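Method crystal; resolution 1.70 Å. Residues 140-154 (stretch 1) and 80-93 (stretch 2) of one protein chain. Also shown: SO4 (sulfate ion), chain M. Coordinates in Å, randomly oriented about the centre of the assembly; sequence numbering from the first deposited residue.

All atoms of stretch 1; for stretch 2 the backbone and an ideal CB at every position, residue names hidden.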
ATOM      1  N   PRO A 140      13.193 -18.233 -16.835  1.00 21.12           N
ATOM      2  CA  PRO A 140      11.871 -18.219 -16.200  1.00 23.70           C
ATOM      3  C   PRO A 140      11.742 -16.969 -15.354  1.00 24.29           C
ATOM      4  O   PRO A 140      12.763 -16.403 -14.919  1.00 23.51           O
ATOM      5  CB  PRO A 140      11.894 -19.495 -15.320  1.00 23.81           C
ATOM      6  CG  PRO A 140      13.313 -19.743 -15.031  1.00 25.79           C
ATOM      7  CD  PRO A 140      14.092 -19.251 -16.211  1.00 24.14           C
ATOM      8  N   LEU A 141      10.515 -16.652 -15.013  1.00 20.72           N
ATOM      9  CA  LEU A 141      10.226 -15.621 -14.007  1.00 20.94           C
ATOM     10  C   LEU A 141      10.873 -15.976 -12.707  1.00 23.46           C
ATOM     11  O   LEU A 141      11.015 -17.135 -12.422  1.00 26.85           O
ATOM     12  CB  LEU A 141       8.721 -15.504 -13.819  1.00 22.84           C
ATOM     13  CG  LEU A 141       7.903 -15.085 -15.037  1.00 23.83           C
ATOM     14  CD1 LEU A 141       6.441 -14.916 -14.616  1.00 25.89           C
ATOM     15  CD2 LEU A 141       8.351 -13.787 -15.609  1.00 25.29           C
ATOM     16  N   GLY A 142      11.324 -14.979 -11.949  1.00 18.91           N
ATOM     17  CA  GLY A 142      11.663 -15.240 -10.560  1.00 20.06           C
ATOM     18  C   GLY A 142      12.951 -14.600 -10.147  1.00 17.49           C
ATOM     19  O   GLY A 142      13.440 -13.614 -10.746  1.00 17.35           O
ATOM     20  N   TRP A 143      13.438 -15.129  -9.029  1.00 19.15           N
ATOM     21  CA  TRP A 143      14.489 -14.528  -8.243  1.00 17.09           C
ATOM     22  C   TRP A 143      15.757 -15.332  -8.363  1.00 21.02           C
ATOM     23  O   TRP A 143      15.977 -16.257  -7.624  1.00 19.22           O
ATOM     24  CB  TRP A 143      14.034 -14.445  -6.775  1.00 16.72           C
ATOM     25  CG  TRP A 143      12.874 -13.565  -6.661  1.00 17.28           C
ATOM     26  CD1 TRP A 143      11.573 -13.906  -6.805  1.00 17.93           C
ATOM     27  CD2 TRP A 143      12.902 -12.159  -6.477  1.00 17.71           C
ATOM     28  NE1 TRP A 143      10.779 -12.802  -6.698  1.00 18.01           N
ATOM     29  CE2 TRP A 143      11.576 -11.711  -6.497  1.00 16.46           C
ATOM     30  CE3 TRP A 143      13.917 -11.233  -6.283  1.00 16.01           C
ATOM     31  CZ2 TRP A 143      11.246 -10.380  -6.323  1.00 19.02           C
ATOM     32  CZ3 TRP A 143      13.588  -9.922  -6.112  1.00 18.27           C
ATOM     33  CH2 TRP A 143      12.266  -9.499  -6.142  1.00 19.35           C
ATOM     34  N   HIS A 144      16.561 -14.946  -9.340  1.00 18.02           N
ATOM     35  CA  HIS A 144      17.819 -15.584  -9.674  1.00 18.71           C
ATOM     36  C   HIS A 144      19.032 -14.789  -9.194  1.00 21.28           C
ATOM     37  O   HIS A 144      18.890 -13.779  -8.548  1.00 19.89           O
ATOM     38  CB  HIS A 144      17.888 -15.822 -11.177  1.00 19.52           C
ATOM     39  CG  HIS A 144      16.602 -16.307 -11.758  1.00 20.41           C
ATOM     40  ND1 HIS A 144      15.861 -17.304 -11.177  1.00 20.37           N
ATOM     41  CD2 HIS A 144      15.892 -15.888 -12.826  1.00 21.67           C
ATOM     42  CE1 HIS A 144      14.773 -17.508 -11.886  1.00 21.34           C
ATOM     43  NE2 HIS A 144      14.763 -16.657 -12.888  1.00 21.84           N
ATOM     44  N   LYS A 145      20.218 -15.302  -9.486  1.00 19.90           N
ATOM     45  CA  LYS A 145      21.438 -14.615  -9.154  1.00 21.69           C
ATOM     46  C   LYS A 145      22.463 -14.647 -10.273  1.00 22.45           C
ATOM     47  O   LYS A 145      22.582 -15.629 -10.962  1.00 22.44           O
ATOM     48  CB  LYS A 145      22.054 -15.239  -7.917  1.00 26.65           C
ATOM     49  CG  LYS A 145      21.304 -14.948  -6.638  1.00 30.91           C
ATOM     50  CD  LYS A 145      22.243 -15.012  -5.461  1.00 35.24           C
ATOM     51  CE  LYS A 145      21.519 -14.829  -4.147  1.00 40.96           C
ATOM     52  NZ  LYS A 145      22.339 -15.375  -3.038  1.00 42.14           N
ATOM     53  N   LEU A 146      23.215 -13.566 -10.394  1.00 20.15           N
ATOM     54  CA  LEU A 146      24.400 -13.535 -11.205  1.00 20.56           C
ATOM     55  C   LEU A 146      25.595 -13.702 -10.283  1.00 19.81           C
ATOM     56  O   LEU A 146      25.676 -13.109  -9.241  1.00 18.79           O
ATOM     57  CB  LEU A 146      24.525 -12.233 -11.980  1.00 20.21           C
ATOM     58  CG  LEU A 146      23.753 -12.115 -13.278  1.00 19.84           C
ATOM     59  CD1 LEU A 146      23.550 -10.668 -13.674  1.00 19.81           C
ATOM     60  CD2 LEU A 146      24.411 -12.905 -14.390  1.00 18.87           C
ATOM     61  N   HIS A 147      26.509 -14.554 -10.690  1.00 20.94           N
ATOM     62  CA  HIS A 147      27.729 -14.797  -9.915  1.00 19.97           C
ATOM     63  C   HIS A 147      28.994 -14.527 -10.725  1.00 20.02           C
ATOM     64  O   HIS A 147      29.115 -14.991 -11.888  1.00 20.61           O
ATOM     65  CB  HIS A 147      27.777 -16.249  -9.546  1.00 21.17           C
ATOM     66  CG  HIS A 147      26.802 -16.654  -8.522  1.00 23.45           C
ATOM     67  ND1 HIS A 147      27.036 -16.461  -7.187  1.00 23.66           N
ATOM     68  CD2 HIS A 147      25.626 -17.308  -8.608  1.00 26.91           C
ATOM     69  CE1 HIS A 147      26.034 -16.954  -6.491  1.00 26.35           C
ATOM     70  NE2 HIS A 147      25.170 -17.484  -7.321  1.00 28.08           N
ATOM     71  N   LEU A 148      29.947 -13.833 -10.113  1.00 19.97           N
ATOM     72  CA  LEU A 148      31.200 -13.469 -10.752  1.00 21.71           C
ATOM     73  C   LEU A 148      32.355 -14.037  -9.932  1.00 24.14           C
ATOM     74  O   LEU A 148      32.430 -13.853  -8.707  1.00 21.82           O
ATOM     75  CB  LEU A 148      31.344 -11.979 -10.856  1.00 21.08           C
ATOM     76  CG  LEU A 148      32.706 -11.348 -11.142  1.00 20.62           C
ATOM     77  CD1 LEU A 148      33.041 -11.775 -12.555  1.00 20.47           C
ATOM     78  CD2 LEU A 148      32.864  -9.846 -10.987  1.00 23.14           C
ATOM     79  N   LYS A 149      33.266 -14.719 -10.650  1.00 24.31           N
ATOM     80  CA  LYS A 149      34.551 -15.149 -10.055  1.00 27.34           C
ATOM     81  C   LYS A 149      35.683 -14.545 -10.871  1.00 22.57           C
ATOM     82  O   LYS A 149      35.687 -14.606 -12.105  1.00 22.91           O
ATOM     83  CB  LYS A 149      34.674 -16.671  -9.931  1.00 29.54           C
ATOM     84  CG  LYS A 149      35.935 -17.110  -9.220  1.00 34.77           C
ATOM     85  CD  LYS A 149      35.869 -18.595  -8.852  1.00 40.78           C
ATOM     86  CE  LYS A 149      37.150 -19.059  -8.187  1.00 40.66           C
ATOM     87  NZ  LYS A 149      38.268 -18.910  -9.173  1.00 43.97           N
ATOM     88  N   SER A 150      36.621 -13.909 -10.166  1.00 23.41           N
ATOM     89  CA  SER A 150      37.799 -13.317 -10.753  1.00 24.06           C
ATOM     90  C   SER A 150      39.012 -13.650  -9.889  1.00 25.32           C
ATOM     91  O   SER A 150      39.323 -12.929  -8.945  1.00 22.88           O
ATOM     92  CB  SER A 150      37.581 -11.828 -10.921  1.00 23.63           C
ATOM     93  OG  SER A 150      38.678 -11.203 -11.560  1.00 20.88           O
ATOM     94  N   ASN A 151      39.659 -14.796 -10.211  1.00 27.79           N
ATOM     95  CA  ASN A 151      40.642 -15.415  -9.289  1.00 27.67           C
ATOM     96  C   ASN A 151      40.050 -15.522  -7.918  1.00 27.88           C
ATOM     97  O   ASN A 151      39.004 -16.149  -7.796  1.00 28.80           O
ATOM     98  CB  ASN A 151      41.962 -14.709  -9.343  1.00 27.70           C
ATOM     99  CG  ASN A 151      42.592 -14.803 -10.723  1.00 28.98           C
ATOM    100  OD1 ASN A 151      42.362 -15.785 -11.425  1.00 30.93           O
ATOM    101  ND2 ASN A 151      43.333 -13.731 -11.154  1.00 29.17           N
ATOM    102  N   GLU A 152      40.685 -14.978  -6.888  1.00 28.78           N
ATOM    103  CA  GLU A 152      40.158 -15.089  -5.544  1.00 34.95           C
ATOM    104  C   GLU A 152      39.077 -14.015  -5.154  1.00 31.16           C
ATOM    105  O   GLU A 152      38.614 -13.975  -4.014  1.00 28.95           O
ATOM    106  CB  GLU A 152      41.310 -15.063  -4.527  1.00 41.77           C
ATOM    107  CG  GLU A 152      41.790 -13.689  -4.098  1.00 45.99           C
ATOM    108  CD  GLU A 152      42.730 -12.965  -5.072  1.00 53.68           C
ATOM    109  OE1 GLU A 152      43.065 -13.480  -6.206  1.00 47.46           O
ATOM    110  OE2 GLU A 152      43.133 -11.837  -4.650  1.00 53.99           O
ATOM    111  N   ARG A 153      38.744 -13.122  -6.074  1.00 27.90           N
ATOM    112  CA  ARG A 153      37.674 -12.177  -5.855  1.00 25.09           C
ATOM    113  C   ARG A 153      36.376 -12.792  -6.370  1.00 25.25           C
ATOM    114  O   ARG A 153      36.334 -13.537  -7.392  1.00 26.30           O
ATOM    115  CB  ARG A 153      37.967 -10.873  -6.550  1.00 25.85           C
ATOM    116  CG  ARG A 153      39.174 -10.148  -6.020  1.00 25.40           C
ATOM    117  CD  ARG A 153      39.549  -8.915  -6.859  1.00 27.37           C
ATOM    118  NE  ARG A 153      40.054  -9.278  -8.207  1.00 28.75           N
ATOM    119  CZ  ARG A 153      41.240  -9.824  -8.463  1.00 32.00           C
ATOM    120  NH1 ARG A 153      42.094 -10.067  -7.465  1.00 30.16           N
ATOM    121  NH2 ARG A 153      41.568 -10.179  -9.729  1.00 29.69           N
ATOM    122  N   SER A 154      35.298 -12.558  -5.629  1.00 24.08           N
ATOM    123  CA  SER A 154      33.991 -13.031  -6.040  1.00 26.34           C
ATOM    124  C   SER A 154      32.939 -11.940  -5.763  1.00 23.86           C
ATOM    125  O   SER A 154      33.135 -11.050  -4.940  1.00 22.16           O
ATOM    126  CB  SER A 154      33.633 -14.371  -5.394  1.00 29.68           C
ATOM    127  OG  SER A 154      33.478 -14.212  -4.003  1.00 38.14           O
ATOM    128  N   UNK A  80      12.690  -7.864 -18.157  1.00 18.32           N
ATOM    129  CA  UNK A  80      11.424  -8.465 -18.463  1.00 18.69           C
ATOM    130  C   UNK A  80      11.692  -9.744 -19.203  1.00 21.82           C
ATOM    131  O   UNK A  80      12.666  -9.829 -19.965  1.00 22.32           O
ATOM    132  CB  UNK A  80      10.531  -7.523 -19.273  1.00 18.69           C
ATOM    133  N   UNK A  81      10.877 -10.742 -18.923  1.00 18.91           N
ATOM    134  CA  UNK A  81      10.902 -12.060 -19.636  1.00 24.35           C
ATOM    135  C   UNK A  81      11.095 -11.900 -21.123  1.00 25.25           C
ATOM    136  O   UNK A  81      10.488 -11.078 -21.688  1.00 22.69           O
ATOM    137  CB  UNK A  81       9.606 -12.835 -19.388  1.00 24.35           C
ATOM    138  N   UNK A  82      12.022 -12.627 -21.742  1.00 25.12           N
ATOM    139  CA  UNK A  82      12.278 -12.460 -23.171  1.00 26.41           C
ATOM    140  C   UNK A  82      13.387 -11.475 -23.552  1.00 29.21           C
ATOM    141  O   UNK A  82      13.849 -11.504 -24.684  1.00 30.94           O
ATOM    142  CB  UNK A  82      10.981 -12.010 -23.847  1.00 26.41           C
ATOM    143  N   UNK A  83      13.792 -10.550 -22.662  1.00 24.69           N
ATOM    144  CA  UNK A  83      14.832  -9.557 -22.994  1.00 25.71           C
ATOM    145  C   UNK A  83      16.218 -10.124 -22.766  1.00 26.69           C
ATOM    146  O   UNK A  83      16.510 -10.631 -21.710  1.00 25.02           O
ATOM    147  CB  UNK A  83      14.652  -8.285 -22.163  1.00 25.71           C
ATOM    148  N   UNK A  84      17.055 -10.095 -23.806  1.00 24.72           N
ATOM    149  CA  UNK A  84      18.450 -10.487 -23.716  1.00 25.37           C
ATOM    150  C   UNK A  84      19.288  -9.305 -23.230  1.00 24.31           C
ATOM    151  O   UNK A  84      20.048  -8.698 -23.951  1.00 24.13           O
ATOM    152  CB  UNK A  84      18.958 -10.993 -25.068  1.00 25.37           C
ATOM    153  N   UNK A  85      19.121  -8.943 -21.972  1.00 22.87           N
ATOM    154  CA  UNK A  85      19.643  -7.747 -21.445  1.00 21.79           C
ATOM    155  C   UNK A  85      21.166  -7.813 -21.292  1.00 21.62           C
ATOM    156  O   UNK A  85      21.682  -8.841 -20.875  1.00 23.65           O
ATOM    157  CB  UNK A  85      18.968  -7.444 -20.106  1.00 21.79           C
ATOM    158  N   UNK A  86      21.813  -6.687 -21.580  1.00 22.21           N
ATOM    159  CA  UNK A  86      23.275  -6.569 -21.552  1.00 22.29           C
ATOM    160  C   UNK A  86      23.650  -5.806 -20.287  1.00 22.31           C
ATOM    161  O   UNK A  86      23.117  -4.744 -20.040  1.00 20.01           O
ATOM    162  CB  UNK A  86      23.810  -5.867 -22.802  1.00 22.29           C
ATOM    163  N   UNK A  87      24.621  -6.313 -19.521  1.00 19.91           N
ATOM    164  CA  UNK A  87      25.079  -5.644 -18.269  1.00 19.28           C
ATOM    165  C   UNK A  87      26.650  -5.608 -18.239  1.00 18.70           C
ATOM    166  O   UNK A  87      27.320  -6.436 -18.867  1.00 22.22           O
ATOM    167  CB  UNK A  87      24.536  -6.379 -17.042  1.00 19.28           C
ATOM    168  N   UNK A  88      27.212  -4.662 -17.497  1.00 19.02           N
ATOM    169  CA  UNK A  88      28.644  -4.482 -17.291  1.00 19.80           C
ATOM    170  C   UNK A  88      29.171  -5.281 -16.129  1.00 20.32           C
ATOM    171  O   UNK A  88      28.492  -5.488 -15.141  1.00 18.68           O
ATOM    172  CB  UNK A  88      28.963  -3.001 -17.074  1.00 19.80           C
ATOM    173  N   UNK A  89      30.373  -5.798 -16.292  1.00 20.14           N
ATOM    174  CA  UNK A  89      31.163  -6.402 -15.223  1.00 18.62           C
ATOM    175  C   UNK A  89      32.514  -5.641 -15.157  1.00 19.83           C
ATOM    176  O   UNK A  89      33.054  -5.254 -16.209  1.00 20.54           O
ATOM    177  CB  UNK A  89      31.369  -7.898 -15.466  1.00 18.62           C
ATOM    178  N   UNK A  90      33.033  -5.397 -13.956  1.00 20.07           N
ATOM    179  CA  UNK A  90      34.323  -4.781 -13.748  1.00 20.64           C
ATOM    180  C   UNK A  90      35.214  -5.756 -13.006  1.00 21.58           C
ATOM    181  O   UNK A  90      34.831  -6.301 -11.957  1.00 20.90           O
ATOM    182  CB  UNK A  90      34.190  -3.463 -12.983  1.00 20.64           C
ATOM    183  N   UNK A  91      36.409  -6.000 -13.562  1.00 21.88           N
ATOM    184  CA  UNK A  91      37.437  -6.861 -12.929  1.00 21.32           C
ATOM    185  C   UNK A  91      38.814  -6.158 -12.993  1.00 22.70           C
ATOM    186  O   UNK A  91      39.024  -5.253 -13.822  1.00 20.05           O
ATOM    187  CB  UNK A  91      37.501  -8.224 -13.620  1.00 21.32           C
ATOM    188  N   UNK A  92      39.761  -6.573 -12.140  1.00 24.58           N
ATOM    189  CA  UNK A  92      41.152  -6.086 -12.295  1.00 26.06           C
ATOM    190  C   UNK A  92      41.622  -6.438 -13.734  1.00 24.93           C
ATOM    191  O   UNK A  92      41.409  -7.532 -14.200  1.00 25.76           O
ATOM    192  CB  UNK A  92      42.076  -6.708 -11.246  1.00 26.06           C
ATOM    193  N   UNK A  93      42.177  -5.481 -14.431  1.00 29.45           N
ATOM    194  CA  UNK A  93      42.493  -5.647 -15.845  1.00 29.85           C
ATOM    195  C   UNK A  93      43.457  -6.838 -16.061  1.00 31.99           C
ATOM    196  O   UNK A  93      44.392  -7.012 -15.318  1.00 29.39           O
ATOM    197  CB  UNK A  93      43.104  -4.358 -16.399  1.00 29.85           C
TER
HETATM  198  S   SO4 M 812      45.061 -11.459  -8.831  1.00 70.81           S
HETATM  199  O1  SO4 M 812      44.646 -12.804  -8.341  1.00 65.96           O
HETATM  200  O2  SO4 M 812      46.477 -11.469  -9.236  1.00 68.35           O
HETATM  201  O3  SO4 M 812      44.230 -11.059 -10.018  1.00 67.40           O
HETATM  202  O4  SO4 M 812      44.999 -10.482  -7.715  1.00 73.62           O

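Position 80 opens the stretch with its CA-to-CB bond directed away from stretch 1 and nothing of that stretch near its ideal CB, so many side chains would suit; it is Val80. At 81 the bond points toward stretch 1, and the ideal CB lies 4.1 Å from Leu141 CD2. An apolar group could cover this leucine, as could the aliphatic part of a longer polar chain. The residue is Glu81, extended along Leu141, with OE2 3.6 Å from Leu141 CD2. Position 82 has phi/psi of 93/-19, where a CB would be jammed against the preceding carbonyl O; glycine is called for, and Gly82 is found. It sits in a type II turn closed by a backbone hydrogen bond from N of 83 to Val80 O (3.0 Å).

Position 83 is out of reach of stretch 1, which therefore sets little preference; it is Asp83. Position 84 is equally remote and is Glu84. Position 85, also beyond reach, is Leu85. At 86 stretch 1 again offers nothing, and the residue is Val86. The strand begins here and runs at 19° to strand 142-150.

At 87 the CB points toward stretch 1 but finds nothing within 5.5 Å. The CA atoms of 87 and Leu146 are 10.6 Å apart, so a large apolar side chain, aromatic or long aliphatic, would suit, since a short one would leave the gap unfilled. Phe87 bridges it: Leu146 CD1 lies over its ring face, 3.9 Å from the ring centroid, and Leu146 CD2 is 3.7 Å from Phe87 CZ.

Position 88 is out of reach and is Pro88. At 89 the strands are closer, and the ideal CB is 5.1 Å from Leu148 CD2. A medium-sized aliphatic group would suit, and Val89 places CG1 4.0 Å from Leu148 CD1. Position 90 points away, leaving the choice open; it is His90, whose backbone O lies 4.2 Å from Leu148 CD2.

At 91 the ideal CB is only 3.8 Å from Ser150 OG, favouring a compact side chain, polar or apolar. Val91 uses CG1 to pack 3.7 Å from Ser150 OG and 4.3 Å from Leu148 CD2.

Position 92 points toward the Arg153 guanidinium, its ideal CB 3.8 Å from Arg153 NH2. An aromatic ring could lie against that flat cation, while an acid could offer charge. His92 stacks on it, centres 3.7 Å apart and planes at 8°. The guanidinium edge remains free to bind sulfate, Arg153 NH2 donating to SO4 O3 at 2.8 Å. A water accepts from His92 N (2.9 Å) and Arg153 NE (2.7 Å) and donates to Ser150 OG (2.7 Å), linking the two stretches.

Position 93 is again out of reach, and Asp93 bonds elsewhere in the structure.

Stretch 2, residues 80-93: VEGDELVFPVHVHD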
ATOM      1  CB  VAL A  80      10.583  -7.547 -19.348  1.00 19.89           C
ATOM      2  CG1 VAL A  80       9.273  -8.230 -19.811  1.00 22.50           C
ATOM      3  CG2 VAL A  80      10.368  -6.255 -18.578  1.00 21.43           C
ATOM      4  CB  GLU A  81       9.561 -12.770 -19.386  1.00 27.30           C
ATOM      5  CG  GLU A  81       9.688 -14.263 -19.447  1.00 33.05           C
ATOM      6  CD  GLU A  81       8.424 -14.987 -19.066  1.00 38.17           C
ATOM      7  OE1 GLU A  81       8.563 -16.224 -18.818  1.00 34.82           O
ATOM      8  OE2 GLU A  81       7.345 -14.300 -19.025  1.00 31.98           O
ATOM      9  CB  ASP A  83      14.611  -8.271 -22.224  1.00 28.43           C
ATOM     10  CG  ASP A  83      15.620  -7.167 -22.585  1.00 34.46           C
ATOM     11  OD1 ASP A  83      16.126  -7.145 -23.735  1.00 42.39           O
ATOM     12  OD2 ASP A  83      15.872  -6.307 -21.702  1.00 33.59           O
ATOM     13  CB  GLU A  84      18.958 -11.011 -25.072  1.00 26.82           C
ATOM     14  CG  GLU A  84      18.316 -12.301 -25.486  1.00 31.42           C
ATOM     15  CD  GLU A  84      18.787 -12.722 -26.885  1.00 36.57           C
ATOM     16  OE1 GLU A  84      18.200 -12.285 -27.865  1.00 45.13           O
ATOM     17  OE2 GLU A  84      19.779 -13.429 -26.993  1.00 43.85           O
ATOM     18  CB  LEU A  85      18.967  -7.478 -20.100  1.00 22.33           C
ATOM     19  CG  LEU A  85      19.466  -6.251 -19.327  1.00 25.29           C
ATOM     20  CD1 LEU A  85      18.301  -5.634 -18.587  1.00 29.45           C
ATOM     21  CD2 LEU A  85      20.550  -6.542 -18.317  1.00 28.54           C
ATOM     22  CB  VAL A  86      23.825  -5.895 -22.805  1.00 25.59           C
ATOM     23  CG1 VAL A  86      25.327  -5.684 -22.708  1.00 24.64           C
ATOM     24  CG2 VAL A  86      23.468  -6.745 -24.051  1.00 25.88           C
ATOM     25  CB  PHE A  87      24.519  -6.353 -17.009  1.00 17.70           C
ATOM     26  CG  PHE A  87      24.948  -7.776 -16.862  1.00 18.14           C
ATOM     27  CD1 PHE A  87      24.299  -8.812 -17.543  1.00 18.18           C
ATOM     28  CD2 PHE A  87      26.046  -8.094 -16.110  1.00 17.04           C
ATOM     29  CE1 PHE A  87      24.749 -10.107 -17.459  1.00 19.04           C
ATOM     30  CE2 PHE A  87      26.489  -9.413 -16.027  1.00 17.66           C
ATOM     31  CZ  PHE A  87      25.839 -10.417 -16.664  1.00 20.61           C
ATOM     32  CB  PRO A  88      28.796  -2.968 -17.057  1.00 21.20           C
ATOM     33  CG  PRO A  88      27.512  -2.646 -16.354  1.00 19.03           C
ATOM     34  CD  PRO A  88      26.457  -3.527 -16.937  1.00 18.60           C
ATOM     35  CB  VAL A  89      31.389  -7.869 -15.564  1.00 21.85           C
ATOM     36  CG1 VAL A  89      32.496  -8.514 -14.754  1.00 25.30           C
ATOM     37  CG2 VAL A  89      30.106  -8.681 -15.360  1.00 24.03           C
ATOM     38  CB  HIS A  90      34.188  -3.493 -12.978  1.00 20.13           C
ATOM     39  CG  HIS A  90      33.326  -2.494 -13.673  1.00 21.33           C
ATOM     40  ND1 HIS A  90      33.737  -1.840 -14.815  1.00 25.54           N
ATOM     41  CD2 HIS A  90      32.042  -2.152 -13.491  1.00 18.74           C
ATOM     42  CE1 HIS A  90      32.772  -1.052 -15.245  1.00 20.87           C
ATOM     43  NE2 HIS A  90      31.721  -1.245 -14.480  1.00 24.15           N
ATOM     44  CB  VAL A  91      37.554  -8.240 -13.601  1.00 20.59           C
ATOM     45  CG1 VAL A  91      36.327  -9.075 -13.381  1.00 23.63           C
ATOM     46  CG2 VAL A  91      37.859  -8.109 -15.096  1.00 21.86           C
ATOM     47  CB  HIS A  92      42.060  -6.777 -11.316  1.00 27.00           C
ATOM     48  CG  HIS A  92      41.801  -6.434  -9.890  1.00 28.66           C
ATOM     49  ND1 HIS A  92      40.691  -5.730  -9.464  1.00 31.25           N
ATOM     50  CD2 HIS A  92      42.485  -6.757  -8.770  1.00 27.71           C
ATOM     51  CE1 HIS A  92      40.711  -5.634  -8.140  1.00 28.30           C
ATOM     52  NE2 HIS A  92      41.788  -6.248  -7.700  1.00 31.43           N
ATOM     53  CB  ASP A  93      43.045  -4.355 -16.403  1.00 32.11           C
ATOM     54  CG  ASP A  93      43.222  -4.381 -17.910  1.00 35.93           C
ATOM     55  OD1 ASP A  93      42.317  -4.792 -18.675  1.00 38.61           O
ATOM     56  OD2 ASP A  93      44.252  -3.886 -18.328  1.00 38.51           O
TER
HETATM   57  O   HOH W   1      38.669  -8.691 -10.494  1.00 23.85           O
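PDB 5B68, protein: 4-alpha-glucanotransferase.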